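Local coordinates for exopolysaccharide biosynthesis protein (Pantoea stewartii subsp. stewartii DC283, PDB 6TGF) that modifies glycan biofilm, probably by hydrolysing exopolysaccharide, and forms a trimer with a parallel beta-helix fold like that of bacteriophage tailspikes, at residues Phe63-Gln68 with Leu107-Phe112; Ile474-Arg479 with Ser496-Arg501; Asn527-Arg532 with Ala641-Ser646. All coordinates share one frame; numbering follows the deposited sequence.

Contact 1 (Phe63-Gln68 with Leu107-Phe112); sequences FWQNFQ and LNKGNF
Phe-112 turns its ring edge toward the face of the Trp-64 pyrrole in an offset edge-to-face pair, centroids 5.6 Å apart and planes at 76°. Trp-64 has CG anti to the backbone N (chi1 -168°), which starts the indole off beside the carbonyl carbon; its NE1 comes 3.5 Å from Phe-112 CB, and the two side chains run in opposing senses. The CZ end of the Phe-112 ring reaches the other aromatics of 63-68, with Phe-63 CE1 4.2 Å from Phe-112 CZ. Phe-63 and Phe-67, one helical turn apart, pack on each other, and Leu-107 CB meets the edge of the Phe-67 ring at CE1. At the solvent-exposed rim Gln-65 and Lys-109 lie alongside each other, Gln-65 OE1 3.3 Å from Lys-109 CE.

The backbones are bridged by a water. It donates to Trp-64 O (3.0 Å) and Phe-67 O (2.6 Å) and accepts weakly from Lys-109 N, tying the end of one helix to the start of the other. Asn-108 N-caps the second helix: its OD1 accepts from Asn-111 N at 2.9 Å. Trp-64 NE1 bonds to Asp-113 OD1, which helps hold the indole against helix 109-117.

Helices 61-66 and 109-117 thus meet within the head-binding region, with Val-56 of helix 53-57 touching Trp-64 and Phe-112, and Leu-132 of strand 129-134 packing against Phe-63, Phe-67 and Leu-107.

Contact 2 (Ile474-Arg479 with Ser496-Arg501); sequences IAWHSR and SEQGDR
Ser-496 O receives the backbone N-H of His-477 at 3.1 Å, with an N-H...O angle of 161° and the donor nearly along the C=O axis. The same oxygen also meets Trp-476 CA, 3.3 Å away, in a CA-H...O contact, so two consecutive residues of the type II turn Ala-475 to Ser-478 converge on one carbonyl.

The turn presents two rings to 496-501. His-477 is sandwiched: Arg-501 CB lies over the centre of one imidazole face, 3.5 Å from the ring centroid, while Glu-497 CA covers the opposite face, displaced toward the rim near CE1. The chains of both neighbours cross the ring side chain at about a right angle, and the Arg-501 guanidinium leads away to bond through NE to Leu-503 O. In its own ring plane His-477 donates from NE2 to Gly-499 O (3.2 Å), although this donor stands well above the plane of that carbonyl. Both ring faces and the NE2 corner are thus met by the chain from Glu-497 to Arg-501.

Trp-476 lies between Ile-474 CG2 on one indole face and Gln-498 CB on the other. This CB sits 3.6 Å from the centroid of the five-membered ring, almost on its normal. The extended Gln-498 chain crosses the indole at a slant, its amide plane turned 50° from the ring, and Gln-498 OE1 ends 3.2 Å from Trp-476 CZ2. Both Trp-476 NE1, weakly, and Ser-496 OG bond to the carboxylate of Asp-494.

Both segments are loops on successive coils of the parallel beta-helix: 474-479 links strand 473-474 to strand 479-488, and the loop containing 496-501 leaves strand 493-494 on the way to strand 511-514.

Contact 3 (Asn527-Arg532 with Ala641-Ser646); sequences NYLTSR and AIMIKS
Leu-529 and Met-643 make the apolar half of this contact, with Leu-529 CD2 3.6 Å from Met-643 SD and CG hardly farther. The CB of Leu-529 is directed at the strand; CG is anti to the backbone N (chi1 178°), and CG and its CD2 branch both rest on the sulfur. Met-643 meets it from the strand, with CG anti to its carbonyl carbon. Its chain is extended through CG and folds only at the thioether (chi3 -55°), which turns the terminal methyl aside while the sulfur remains against the leucine. The leucine and methionine chains overlap, heading opposite ways.

Two residues on, Ser-531 faces the strand. Its OG is anti to the backbone N, and this torsion (chi1 177°) carries the hydroxyl to the backbone of Ile-642. Separately, Ser-531 CB, pointed at the strand by its backbone, lies 3.7 Å from Ala-641 CB. The hydroxyl approaches Ile-642 O, but Trp-533 O is a second acceptor for the same proton, so which carbonyl it serves is not settled.

Backbone pairing with strand 637-646 begins just past this segment, where Trp-533 bonds to Ile-642 and strand 534-537 runs antiparallel to 637-646, at the edge of a five-stranded sheet. Before it, Tyr-528 and Leu-529 pair in parallel with a strand of the third subunit, and Lys-645 NZ makes a salt bridge to Glu-562 of that subunit. Chain that leaves the parallel beta-helix, joins a strand of a neighbouring copy and then enters an antiparallel domain is consistent with the intertwined trimers of tailspike-like proteins.

The three contacts follow one another along an elongated chain. Contact 1 is a surface contact near the N-terminal end, its centre about 84 Å from that of contact 2 and about 103 Å from that of contact 3, which lies on the opposite side of the chain's centre. Contact 2 is partly buried and contact 3 wholly buried, their centres about 33 Å apart. No two share an element: contact 1 joins helices, contact 2 loops of the beta-helix, contact 3 a strand and the segment leading into its sheet. Where contact 1 has aromatic packing and a water between backbones, contact 2 has two direct hydrogen bonds and ring faces covered by aliphatic carbons; contact 3 sets leucine against thioether beside the subunit interface.

Contact 1 (Phe63-Gln68 with Leu107-Phe112)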
loop_
_atom_site.group_PDB
_atom_site.type_symbol
_atom_site.label_atom_id
_atom_site.label_comp_id
_atom_site.label_asym_id
_atom_site.label_seq_id
_atom_site.Cartn_x
_atom_site.Cartn_y
_atom_site.Cartn_z
ATOM N N PHE B 63 13.632 -54.442 -22.677
ATOM C CA PHE B 63 13.558 -55.636 -21.793
ATOM C C PHE B 63 12.641 -56.687 -22.433
ATOM O O PHE B 63 13.083 -57.838 -22.601
ATOM C CB PHE B 63 13.069 -55.235 -20.399
ATOM C CG PHE B 63 13.282 -56.281 -19.336
ATOM C CD1 PHE B 63 12.354 -57.290 -19.143
ATOM C CD2 PHE B 63 14.409 -56.257 -18.530
ATOM C CE1 PHE B 63 12.546 -58.254 -18.165
ATOM C CE2 PHE B 63 14.602 -57.222 -17.554
ATOM C CZ PHE B 63 13.670 -58.219 -17.373
ATOM N N TRP B 64 11.409 -56.291 -22.775
ATOM C CA TRP B 64 10.400 -57.122 -23.489
ATOM C C TRP B 64 11.075 -57.835 -24.668
ATOM O O TRP B 64 11.032 -59.080 -24.718
ATOM C CB TRP B 64 9.225 -56.248 -23.958
ATOM C CG TRP B 64 8.016 -56.995 -24.437
ATOM C CD1 TRP B 64 7.963 -58.261 -24.944
ATOM C CD2 TRP B 64 6.669 -56.492 -24.487
ATOM N NE1 TRP B 64 6.680 -58.587 -25.285
ATOM C CE2 TRP B 64 5.862 -57.522 -25.019
ATOM C CE3 TRP B 64 6.062 -55.282 -24.129
ATOM C CZ2 TRP B 64 4.487 -57.375 -25.198
ATOM C CZ3 TRP B 64 4.703 -55.138 -24.306
ATOM C CH2 TRP B 64 3.928 -56.172 -24.835
ATOM N N GLN B 65 11.699 -57.056 -25.556
ATOM C CA GLN B 65 12.239 -57.507 -26.868
ATOM C C GLN B 65 13.452 -58.431 -26.685
ATOM O O GLN B 65 13.561 -59.401 -27.461
ATOM C CB GLN B 65 12.623 -56.297 -27.725
ATOM C CG GLN B 65 11.477 -55.756 -28.572
ATOM C CD GLN B 65 11.170 -56.610 -29.780
ATOM O OE1 GLN B 65 10.077 -56.550 -30.338
ATOM N NE2 GLN B 65 12.136 -57.410 -30.202
ATOM N N ASN B 66 14.329 -58.142 -25.716
ATOM C CA ASN B 66 15.705 -58.707 -25.657
ATOM C C ASN B 66 15.855 -59.715 -24.510
ATOM O O ASN B 66 16.428 -60.791 -24.770
ATOM C CB ASN B 66 16.758 -57.599 -25.564
ATOM C CG ASN B 66 16.787 -56.714 -26.792
ATOM O OD1 ASN B 66 16.577 -57.183 -27.909
ATOM N ND2 ASN B 66 17.048 -55.432 -26.597
ATOM N N PHE B 67 15.382 -59.388 -23.302
ATOM C CA PHE B 67 15.661 -60.163 -22.061
ATOM C C PHE B 67 15.278 -61.635 -22.250
ATOM O O PHE B 67 14.150 -61.923 -22.701
ATOM C CB PHE B 67 14.922 -59.602 -20.844
ATOM C CG PHE B 67 15.180 -60.372 -19.572
ATOM C CD1 PHE B 67 14.392 -61.460 -19.229
ATOM C CD2 PHE B 67 16.229 -60.033 -18.733
ATOM C CE1 PHE B 67 14.638 -62.178 -18.070
ATOM C CE2 PHE B 67 16.472 -60.752 -17.571
ATOM C CZ PHE B 67 15.677 -61.822 -17.242
ATOM N N GLN B 68 16.207 -62.533 -21.905
ATOM C CA GLN B 68 15.981 -63.994 -21.742
ATOM C C GLN B 68 16.532 -64.413 -20.376
ATOM O O GLN B 68 17.647 -63.972 -20.035
ATOM C CB GLN B 68 16.652 -64.775 -22.872
ATOM C CG GLN B 68 15.878 -64.729 -24.181
ATOM C CD GLN B 68 16.702 -65.192 -25.356
ATOM O OE1 GLN B 68 16.477 -66.263 -25.911
ATOM N NE2 GLN B 68 17.674 -64.381 -25.739
ATOM N N LEU B 107 11.466 -66.785 -19.124
ATOM C CA LEU B 107 11.059 -65.467 -19.682
ATOM C C LEU B 107 11.832 -65.202 -20.979
ATOM O O LEU B 107 13.071 -65.316 -20.964
ATOM C CB LEU B 107 11.330 -64.366 -18.653
ATOM C CG LEU B 107 10.641 -64.518 -17.296
ATOM C CD1 LEU B 107 10.815 -63.252 -16.471
ATOM C CD2 LEU B 107 9.162 -64.842 -17.446
ATOM N N ASN B 108 11.105 -64.866 -22.048
ATOM C CA ASN B 108 11.644 -64.483 -23.382
ATOM C C ASN B 108 10.510 -63.820 -24.173
ATOM O O ASN B 108 9.346 -63.977 -23.755
ATOM C CB ASN B 108 12.259 -65.681 -24.113
ATOM C CG ASN B 108 11.304 -66.843 -24.284
ATOM O OD1 ASN B 108 10.157 -66.662 -24.683
ATOM N ND2 ASN B 108 11.776 -68.046 -23.997
ATOM N N LYS B 109 10.830 -63.113 -25.262
ATOM C CA LYS B 109 9.843 -62.326 -26.053
ATOM C C LYS B 109 8.623 -63.201 -26.370
ATOM O O LYS B 109 7.491 -62.738 -26.126
ATOM C CB LYS B 109 10.453 -61.779 -27.347
ATOM C CG LYS B 109 9.443 -61.128 -28.284
ATOM C CD LYS B 109 10.032 -60.154 -29.273
ATOM C CE LYS B 109 9.019 -59.699 -30.303
ATOM N NZ LYS B 109 8.941 -60.636 -31.448
ATOM N N GLY B 110 8.851 -64.410 -26.894
ATOM C CA GLY B 110 7.795 -65.379 -27.247
ATOM C C GLY B 110 6.836 -65.611 -26.092
ATOM O O GLY B 110 5.611 -65.519 -26.314
ATOM N N ASN B 111 7.375 -65.889 -24.901
ATOM C CA ASN B 111 6.596 -66.144 -23.658
ATOM C C ASN B 111 5.880 -64.858 -23.226
ATOM O O ASN B 111 4.698 -64.951 -22.835
ATOM C CB ASN B 111 7.475 -66.705 -22.537
ATOM C CG ASN B 111 7.787 -68.178 -22.706
ATOM O OD1 ASN B 111 7.450 -68.782 -23.723
ATOM N ND2 ASN B 111 8.428 -68.769 -21.711
ATOM N N PHE B 112 6.562 -63.709 -23.292
ATOM C CA PHE B 112 5.993 -62.374 -22.963
ATOM C C PHE B 112 4.792 -62.092 -23.871
ATOM O O PHE B 112 3.759 -61.614 -23.365
ATOM C CB PHE B 112 7.038 -61.262 -23.104
ATOM C CG PHE B 112 8.071 -61.200 -22.007
ATOM C CD1 PHE B 112 7.718 -61.377 -20.677
ATOM C CD2 PHE B 112 9.397 -60.926 -22.304
ATOM C CE1 PHE B 112 8.673 -61.307 -19.674
ATOM C CE2 PHE B 112 10.350 -60.852 -21.300
ATOM C CZ PHE B 112 9.986 -61.042 -19.986
HETATM O O HOH W 1 13.026 -61.277 -24.989
#

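Contact 2 (Ile474-Arg479 with Ser496-Arg501)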
loop_
_atom_site.group_PDB
_atom_site.type_symbol
_atom_site.label_atom_id
_atom_site.label_comp_id
_atom_site.label_asym_id
_atom_site.label_seq_id
_atom_site.Cartn_x
_atom_site.Cartn_y
_atom_site.Cartn_z
ATOM N N ILE B 474 -24.512 4.954 -3.226
ATOM C CA ILE B 474 -25.398 5.139 -2.037
ATOM C C ILE B 474 -24.531 5.036 -0.776
ATOM O O ILE B 474 -23.988 3.946 -0.521
ATOM C CB ILE B 474 -26.555 4.118 -2.035
ATOM C CG1 ILE B 474 -27.389 4.180 -3.320
ATOM C CG2 ILE B 474 -27.421 4.290 -0.794
ATOM C CD1 ILE B 474 -28.117 5.489 -3.538
ATOM N N ALA B 475 -24.401 6.139 -0.034
ATOM C CA ALA B 475 -23.593 6.250 1.204
ATOM C C ALA B 475 -24.429 6.902 2.313
ATOM O O ALA B 475 -23.888 7.767 3.030
ATOM C CB ALA B 475 -22.334 7.032 0.915
ATOM N N TRP B 476 -25.692 6.482 2.456
ATOM C CA TRP B 476 -26.657 7.030 3.450
ATOM C C TRP B 476 -26.143 6.757 4.868
ATOM O O TRP B 476 -25.800 5.594 5.152
ATOM C CB TRP B 476 -28.060 6.440 3.252
ATOM C CG TRP B 476 -28.689 6.725 1.922
ATOM C CD1 TRP B 476 -28.438 7.780 1.095
ATOM C CD2 TRP B 476 -29.713 5.947 1.278
ATOM N NE1 TRP B 476 -29.219 7.700 -0.027
ATOM C CE2 TRP B 476 -30.014 6.590 0.058
ATOM C CE3 TRP B 476 -30.398 4.771 1.606
ATOM C CZ2 TRP B 476 -30.968 6.093 -0.829
ATOM C CZ3 TRP B 476 -31.342 4.281 0.729
ATOM C CH2 TRP B 476 -31.620 4.934 -0.473
ATOM N N HIS B 477 -26.079 7.797 5.709
ATOM C CA HIS B 477 -25.626 7.739 7.128
ATOM C C HIS B 477 -24.186 7.217 7.219
ATOM O O HIS B 477 -23.788 6.797 8.322
ATOM C CB HIS B 477 -26.568 6.860 7.968
ATOM C CG HIS B 477 -27.994 7.296 7.953
ATOM N ND1 HIS B 477 -28.427 8.439 8.597
ATOM C CD2 HIS B 477 -29.089 6.739 7.392
ATOM C CE1 HIS B 477 -29.725 8.574 8.421
ATOM N NE2 HIS B 477 -30.157 7.543 7.687
ATOM N N SER B 478 -23.429 7.242 6.116
ATOM C CA SER B 478 -22.070 6.646 6.027
ATOM C C SER B 478 -21.028 7.666 6.499
ATOM O O SER B 478 -21.067 8.816 6.025
ATOM C CB SER B 478 -21.775 6.152 4.636
ATOM O OG SER B 478 -20.732 5.189 4.660
ATOM N N ARG B 479 -20.136 7.247 7.400
ATOM C CA ARG B 479 -19.087 8.104 8.016
ATOM C C ARG B 479 -17.861 8.120 7.095
ATOM O O ARG B 479 -16.980 7.250 7.262
ATOM C CB ARG B 479 -18.748 7.587 9.419
ATOM C CG ARG B 479 -19.943 7.495 10.359
ATOM C CD ARG B 479 -19.594 6.794 11.658
ATOM N NE ARG B 479 -19.469 5.350 11.513
ATOM C CZ ARG B 479 -18.951 4.534 12.430
ATOM N NH1 ARG B 479 -18.489 5.011 13.574
ATOM N NH2 ARG B 479 -18.893 3.235 12.194
ATOM N N SER B 496 -26.398 11.433 2.042
ATOM C CA SER B 496 -27.575 12.038 2.723
ATOM C C SER B 496 -28.020 11.138 3.882
ATOM O O SER B 496 -27.312 10.154 4.169
ATOM C CB SER B 496 -28.697 12.285 1.744
ATOM O OG SER B 496 -29.263 11.060 1.299
ATOM N N GLU B 497 -29.147 11.469 4.520
ATOM C CA GLU B 497 -29.692 10.748 5.701
ATOM C C GLU B 497 -31.013 10.063 5.328
ATOM O O GLU B 497 -31.964 10.136 6.129
ATOM C CB GLU B 497 -29.861 11.730 6.862
ATOM C CG GLU B 497 -28.556 12.372 7.291
ATOM C CD GLU B 497 -28.637 13.163 8.583
ATOM O OE1 GLU B 497 -29.735 13.665 8.902
ATOM O OE2 GLU B 497 -27.601 13.271 9.272
ATOM N N GLN B 498 -31.062 9.417 4.158
ATOM C CA GLN B 498 -32.212 8.586 3.709
ATOM C C GLN B 498 -32.100 7.192 4.335
ATOM O O GLN B 498 -30.975 6.789 4.692
ATOM C CB GLN B 498 -32.249 8.473 2.185
ATOM C CG GLN B 498 -32.613 9.771 1.480
ATOM C CD GLN B 498 -33.190 9.541 0.106
ATOM O OE1 GLN B 498 -33.091 8.454 -0.461
ATOM N NE2 GLN B 498 -33.803 10.575 -0.446
ATOM N N GLY B 499 -33.233 6.492 4.461
ATOM C CA GLY B 499 -33.308 5.099 4.945
ATOM C C GLY B 499 -32.980 4.982 6.424
ATOM O O GLY B 499 -32.882 6.026 7.097
ATOM N N ASP B 500 -32.805 3.748 6.907
ATOM C CA ASP B 500 -32.564 3.420 8.338
ATOM C C ASP B 500 -31.117 3.756 8.710
ATOM O O ASP B 500 -30.199 3.270 8.018
ATOM C CB ASP B 500 -32.848 1.944 8.631
ATOM C CG ASP B 500 -34.306 1.548 8.487
ATOM O OD1 ASP B 500 -35.142 2.444 8.240
ATOM O OD2 ASP B 500 -34.595 0.343 8.622
ATOM N N ARG B 501 -30.933 4.553 9.767
ATOM C CA ARG B 501 -29.614 4.844 10.388
ATOM C C ARG B 501 -29.268 3.693 11.339
ATOM O O ARG B 501 -30.042 3.463 12.287
ATOM C CB ARG B 501 -29.655 6.179 11.136
ATOM C CG ARG B 501 -28.291 6.691 11.580
ATOM C CD ARG B 501 -28.415 7.918 12.462
ATOM N NE ARG B 501 -29.169 7.622 13.674
ATOM C CZ ARG B 501 -30.121 8.389 14.204
ATOM N NH1 ARG B 501 -30.479 9.527 13.631
ATOM N NH2 ARG B 501 -30.727 8.003 15.313
#

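Contact 3 (Asn527-Arg532 with Ala641-Ser646)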
loop_
_atom_site.group_PDB
_atom_site.type_symbol
_atom_site.label_atom_id
_atom_site.label_comp_id
_atom_site.label_asym_id
_atom_site.label_seq_id
_atom_site.Cartn_x
_atom_site.Cartn_y
_atom_site.Cartn_z
ATOM N N ASN B 527 -5.821 25.709 17.527
ATOM C CA ASN B 527 -5.069 26.535 18.510
ATOM C C ASN B 527 -5.340 28.016 18.231
ATOM O O ASN B 527 -5.689 28.741 19.182
ATOM C CB ASN B 527 -3.564 26.252 18.492
ATOM C CG ASN B 527 -3.170 25.059 19.339
ATOM O OD1 ASN B 527 -3.935 24.107 19.475
ATOM N ND2 ASN B 527 -1.978 25.106 19.910
ATOM N N TYR B 528 -5.182 28.444 16.976
ATOM C CA TYR B 528 -5.434 29.840 16.534
ATOM C C TYR B 528 -5.660 29.892 15.021
ATOM O O TYR B 528 -5.073 29.073 14.286
ATOM C CB TYR B 528 -4.272 30.752 16.933
ATOM C CG TYR B 528 -2.938 30.392 16.330
ATOM C CD1 TYR B 528 -2.142 29.408 16.895
ATOM C CD2 TYR B 528 -2.458 31.042 15.205
ATOM C CE1 TYR B 528 -0.910 29.076 16.358
ATOM C CE2 TYR B 528 -1.226 30.722 14.654
ATOM C CZ TYR B 528 -0.448 29.737 15.234
ATOM O OH TYR B 528 0.766 29.411 14.703
ATOM N N LEU B 529 -6.499 30.837 14.586
ATOM C CA LEU B 529 -6.718 31.185 13.158
ATOM C C LEU B 529 -5.668 32.220 12.744
ATOM O O LEU B 529 -5.450 33.183 13.506
ATOM C CB LEU B 529 -8.139 31.734 12.976
ATOM C CG LEU B 529 -8.505 32.184 11.560
ATOM C CD1 LEU B 529 -8.458 31.022 10.581
ATOM C CD2 LEU B 529 -9.878 32.833 11.535
ATOM N N THR B 530 -5.035 32.015 11.589
ATOM C CA THR B 530 -4.095 32.974 10.950
ATOM C C THR B 530 -4.507 33.141 9.483
ATOM O O THR B 530 -5.591 32.646 9.113
ATOM C CB THR B 530 -2.641 32.526 11.148
ATOM O OG1 THR B 530 -1.784 33.567 10.679
ATOM C CG2 THR B 530 -2.314 31.232 10.435
ATOM N N SER B 531 -3.683 33.825 8.688
ATOM C CA SER B 531 -3.958 34.132 7.262
ATOM C C SER B 531 -2.810 33.634 6.383
ATOM O O SER B 531 -1.641 33.716 6.811
ATOM C CB SER B 531 -4.194 35.602 7.057
ATOM O OG SER B 531 -4.396 35.893 5.682
ATOM N N ARG B 532 -3.162 33.147 5.191
ATOM C CA ARG B 532 -2.245 32.876 4.055
ATOM C C ARG B 532 -1.488 34.164 3.706
ATOM O O ARG B 532 -0.370 34.065 3.162
ATOM C CB ARG B 532 -3.081 32.363 2.878
ATOM C CG ARG B 532 -2.294 31.732 1.738
ATOM C CD ARG B 532 -3.228 30.910 0.868
ATOM N NE ARG B 532 -2.998 31.090 -0.560
ATOM C CZ ARG B 532 -2.109 30.420 -1.286
ATOM N NH1 ARG B 532 -1.330 29.508 -0.730
ATOM N NH2 ARG B 532 -1.999 30.672 -2.579
ATOM N N ALA B 641 -3.419 40.468 9.073
ATOM C CA ALA B 641 -3.888 39.169 8.535
ATOM C C ALA B 641 -5.225 39.369 7.811
ATOM O O ALA B 641 -6.156 39.917 8.430
ATOM C CB ALA B 641 -4.011 38.162 9.654
ATOM N N ILE B 642 -5.304 38.946 6.545
ATOM C CA ILE B 642 -6.543 39.009 5.712
ATOM C C ILE B 642 -7.319 37.705 5.930
ATOM O O ILE B 642 -6.766 36.627 5.635
ATOM C CB ILE B 642 -6.217 39.261 4.223
ATOM C CG1 ILE B 642 -5.922 40.736 3.928
ATOM C CG2 ILE B 642 -7.340 38.758 3.326
ATOM C CD1 ILE B 642 -5.006 41.420 4.916
ATOM N N MET B 643 -8.549 37.811 6.437
ATOM C CA MET B 643 -9.451 36.664 6.722
ATOM C C MET B 643 -10.845 37.001 6.183
ATOM O O MET B 643 -11.304 38.134 6.408
ATOM C CB MET B 643 -9.494 36.381 8.227
ATOM C CG MET B 643 -8.117 36.056 8.794
ATOM S SD MET B 643 -8.078 35.741 10.576
ATOM C CE MET B 643 -8.840 37.240 11.188
ATOM N N ILE B 644 -11.467 36.058 5.467
ATOM C CA ILE B 644 -12.639 36.318 4.580
ATOM C C ILE B 644 -13.786 35.366 4.940
ATOM O O ILE B 644 -13.514 34.187 5.235
ATOM C CB ILE B 644 -12.227 36.194 3.097
ATOM C CG1 ILE B 644 -11.011 37.068 2.778
ATOM C CG2 ILE B 644 -13.406 36.504 2.184
ATOM C CD1 ILE B 644 -10.483 36.927 1.367
ATOM N N LYS B 645 -15.016 35.890 4.928
ATOM C CA LYS B 645 -16.290 35.122 4.955
ATOM C C LYS B 645 -17.044 35.409 3.653
ATOM O O LYS B 645 -16.880 36.523 3.119
ATOM C CB LYS B 645 -17.128 35.511 6.177
ATOM C CG LYS B 645 -16.528 35.120 7.520
ATOM C CD LYS B 645 -17.197 35.790 8.697
ATOM C CE LYS B 645 -16.629 35.341 10.025
ATOM N NZ LYS B 645 -17.558 35.630 11.143
ATOM N N SER B 646 -17.832 34.449 3.159
ATOM C CA SER B 646 -18.524 34.532 1.846
ATOM C C SER B 646 -19.816 33.708 1.851
ATOM O O SER B 646 -19.834 32.635 2.485
ATOM C CB SER B 646 -17.606 34.093 0.735
ATOM O OG SER B 646 -18.179 34.369 -0.534
#